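Transcription factor MBP1 (Magnaporthe oryzae, PDB 4UX5) probably activates RNA polymerase II transcription, binding DNA through the winged helix-turn-helix domain to which this chain, the N-terminal part of a longer protein, corresponds. Local coordinates at residues H37-R41 against L109-F115. Residues are numbered along the deposited sequence.
Sequences HVMRR and LRPIFEF
The short last helix of this winged helix-turn-helix DNA-binding domain, 110-114, packs here on the outermost strand of a three-stranded antiparallel sheet, a buried contact. Strand 37-41 is extended, so Val38 and Arg40 point their CA-to-CB bonds toward 109-115, while His37 and Met39 point away. The helix runs almost parallel to the strand (5°), axes of 37-41 and 110-114 approaching to 9.3 Å, with Arg40 CA 7.1 Å from Ile112 CA. Branched Val38 fills the apolar end compactly: its CG2 lies 3.8 Å from Leu109 CD2 and its CG1 4.2 Å from Ile112 CG2. Ile112, chi1 t and chi2 p, brings CD1 to 3.9 Å from Arg40 CB. In this KilA-N (APSES-type) domain the helix covers the sheet, Pro111 touching Tyr30 and Ile112 touching Ile17. Arginine suits the polar end, offering several donors: Ile112 O, in the last turn, lacks a further turn's amide, and Phe115 O lies just beyond. With chi1 t, chi2 -136° between wells and chi3 m, Arg40 NE (3.1 Å) and NH2 (2.8 Å) donate to Ile112 O; NH2 also donates to Phe115 O at 2.8 Å, NH1 weakly at 3.4 Å. Phe115 (-62/139) ends the helix; chi1 t sets its ring edge-to-face with Tyr28.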
loop_
_atom_site.group_PDB
_atom_site.type_symbol
_atom_site.label_atom_id
_atom_site.label_comp_id
_atom_site.label_asym_id
_atom_site.label_seq_id
_atom_site.Cartn_x
_atom_site.Cartn_y
_atom_site.Cartn_z
ATOM N N HIS A 37 19.917 -6.733 -3.776
ATOM C CA HIS A 37 20.158 -5.325 -3.495
ATOM C C HIS A 37 19.511 -4.879 -2.189
ATOM O O HIS A 37 18.532 -5.468 -1.730
ATOM C CB HIS A 37 19.648 -4.457 -4.652
ATOM C CG HIS A 37 18.262 -4.802 -5.099
ATOM N ND1 HIS A 37 18.000 -5.827 -5.982
ATOM C CD2 HIS A 37 17.061 -4.260 -4.786
ATOM C CE1 HIS A 37 16.697 -5.902 -6.193
ATOM N NE2 HIS A 37 16.106 -4.961 -5.479
ATOM N N VAL A 38 20.083 -3.842 -1.588
ATOM C CA VAL A 38 19.488 -3.187 -0.432
ATOM C C VAL A 38 19.560 -1.681 -0.643
ATOM O O VAL A 38 20.633 -1.137 -0.895
ATOM C CB VAL A 38 20.199 -3.562 0.886
ATOM C CG1 VAL A 38 19.614 -2.773 2.047
ATOM C CG2 VAL A 38 20.093 -5.059 1.150
ATOM N N MET A 39 18.418 -1.008 -0.550
ATOM C CA MET A 39 18.363 0.423 -0.824
ATOM C C MET A 39 18.342 1.255 0.450
ATOM O O MET A 39 17.650 0.922 1.411
ATOM C CB MET A 39 17.135 0.760 -1.673
ATOM C CG MET A 39 17.111 0.092 -3.033
ATOM S SD MET A 39 15.760 0.694 -4.062
ATOM C CE MET A 39 15.880 -0.424 -5.458
ATOM N N ARG A 40 19.112 2.339 0.442
ATOM C CA ARG A 40 19.088 3.318 1.520
ATOM C C ARG A 40 18.726 4.681 0.940
ATOM O O ARG A 40 19.354 5.137 -0.014
ATOM C CB ARG A 40 20.441 3.380 2.237
ATOM C CG ARG A 40 20.404 4.150 3.547
ATOM C CD ARG A 40 21.592 5.091 3.697
ATOM N NE ARG A 40 22.828 4.396 4.040
ATOM C CZ ARG A 40 23.942 5.008 4.436
ATOM N NH1 ARG A 40 23.972 6.329 4.542
ATOM N NH2 ARG A 40 25.024 4.299 4.730
ATOM N N ARG A 41 17.706 5.324 1.502
ATOM C CA ARG A 41 17.281 6.633 1.013
ATOM C C ARG A 41 18.315 7.711 1.320
ATOM O O ARG A 41 18.955 7.686 2.367
ATOM C CB ARG A 41 15.934 7.022 1.614
ATOM C CG ARG A 41 14.745 6.656 0.752
ATOM C CD ARG A 41 13.596 7.612 1.005
ATOM N NE ARG A 41 13.136 7.554 2.389
ATOM C CZ ARG A 41 12.103 6.827 2.797
ATOM N NH1 ARG A 41 11.418 6.099 1.925
ATOM N NH2 ARG A 41 11.750 6.832 4.075
ATOM N N LEU A 109 25.832 -7.130 4.762
ATOM C CA LEU A 109 25.248 -5.872 4.313
ATOM C C LEU A 109 25.999 -4.667 4.864
ATOM O O LEU A 109 25.505 -3.545 4.796
ATOM C CB LEU A 109 23.780 -5.785 4.732
ATOM C CG LEU A 109 22.853 -6.921 4.302
ATOM C CD1 LEU A 109 21.445 -6.651 4.803
ATOM C CD2 LEU A 109 22.870 -7.088 2.792
ATOM N N ARG A 110 27.188 -4.903 5.409
ATOM C CA ARG A 110 27.964 -3.842 6.057
ATOM C C ARG A 110 28.167 -2.560 5.223
ATOM O O ARG A 110 28.033 -1.458 5.765
ATOM C CB ARG A 110 29.331 -4.388 6.489
ATOM C CG ARG A 110 30.206 -3.361 7.184
ATOM C CD ARG A 110 31.462 -3.996 7.761
ATOM N NE ARG A 110 31.152 -4.963 8.809
ATOM C CZ ARG A 110 31.052 -4.661 10.099
ATOM N NH1 ARG A 110 31.239 -3.412 10.506
ATOM N NH2 ARG A 110 30.764 -5.607 10.982
ATOM N N PRO A 111 28.484 -2.681 3.915
ATOM C CA PRO A 111 28.725 -1.441 3.160
ATOM C C PRO A 111 27.542 -0.468 3.084
ATOM O O PRO A 111 27.776 0.738 3.016
ATOM C CB PRO A 111 29.073 -1.951 1.756
ATOM C CG PRO A 111 29.636 -3.306 1.986
ATOM C CD PRO A 111 28.831 -3.872 3.113
ATOM N N ILE A 112 26.308 -0.963 3.097
ATOM C CA ILE A 112 25.153 -0.074 2.972
ATOM C C ILE A 112 24.873 0.652 4.289
ATOM O O ILE A 112 24.214 1.692 4.308
ATOM C CB ILE A 112 23.884 -0.834 2.513
ATOM C CG1 ILE A 112 22.824 0.148 2.003
ATOM C CG2 ILE A 112 23.310 -1.679 3.639
ATOM C CD1 ILE A 112 23.320 1.082 0.922
ATOM N N PHE A 113 25.391 0.108 5.387
ATOM C CA PHE A 113 25.211 0.731 6.695
ATOM C C PHE A 113 26.351 1.690 7.020
ATOM O O PHE A 113 26.165 2.670 7.741
ATOM C CB PHE A 113 25.101 -0.331 7.793
ATOM C CG PHE A 113 23.826 -1.120 7.746
ATOM C CD1 PHE A 113 22.643 -0.575 8.213
ATOM C CD2 PHE A 113 23.811 -2.410 7.241
ATOM C CE1 PHE A 113 21.469 -1.294 8.169
ATOM C CE2 PHE A 113 22.639 -3.136 7.195
ATOM C CZ PHE A 113 21.466 -2.577 7.661
ATOM N N GLU A 114 27.531 1.406 6.483
ATOM C CA GLU A 114 28.719 2.174 6.831
ATOM C C GLU A 114 29.046 3.256 5.809
ATOM O O GLU A 114 29.906 4.100 6.057
ATOM C CB GLU A 114 29.920 1.241 7.001
ATOM C CG GLU A 114 29.810 0.304 8.196
ATOM C CD GLU A 114 31.139 -0.333 8.569
ATOM O OE1 GLU A 114 32.153 -0.032 7.906
ATOM O OE2 GLU A 114 31.168 -1.134 9.527
ATOM N N PHE A 115 28.360 3.240 4.670
ATOM C CA PHE A 115 28.623 4.220 3.621
ATOM C C PHE A 115 28.349 5.640 4.093
ATOM O O PHE A 115 27.366 5.902 4.786
ATOM C CB PHE A 115 27.791 3.933 2.370
ATOM C CG PHE A 115 27.901 5.005 1.319
ATOM C CD1 PHE A 115 29.015 5.081 0.497
ATOM C CD2 PHE A 115 26.897 5.946 1.163
ATOM C CE1 PHE A 115 29.119 6.072 -0.465
ATOM C CE2 PHE A 115 26.998 6.936 0.207
ATOM C CZ PHE A 115 28.108 6.999 -0.609
#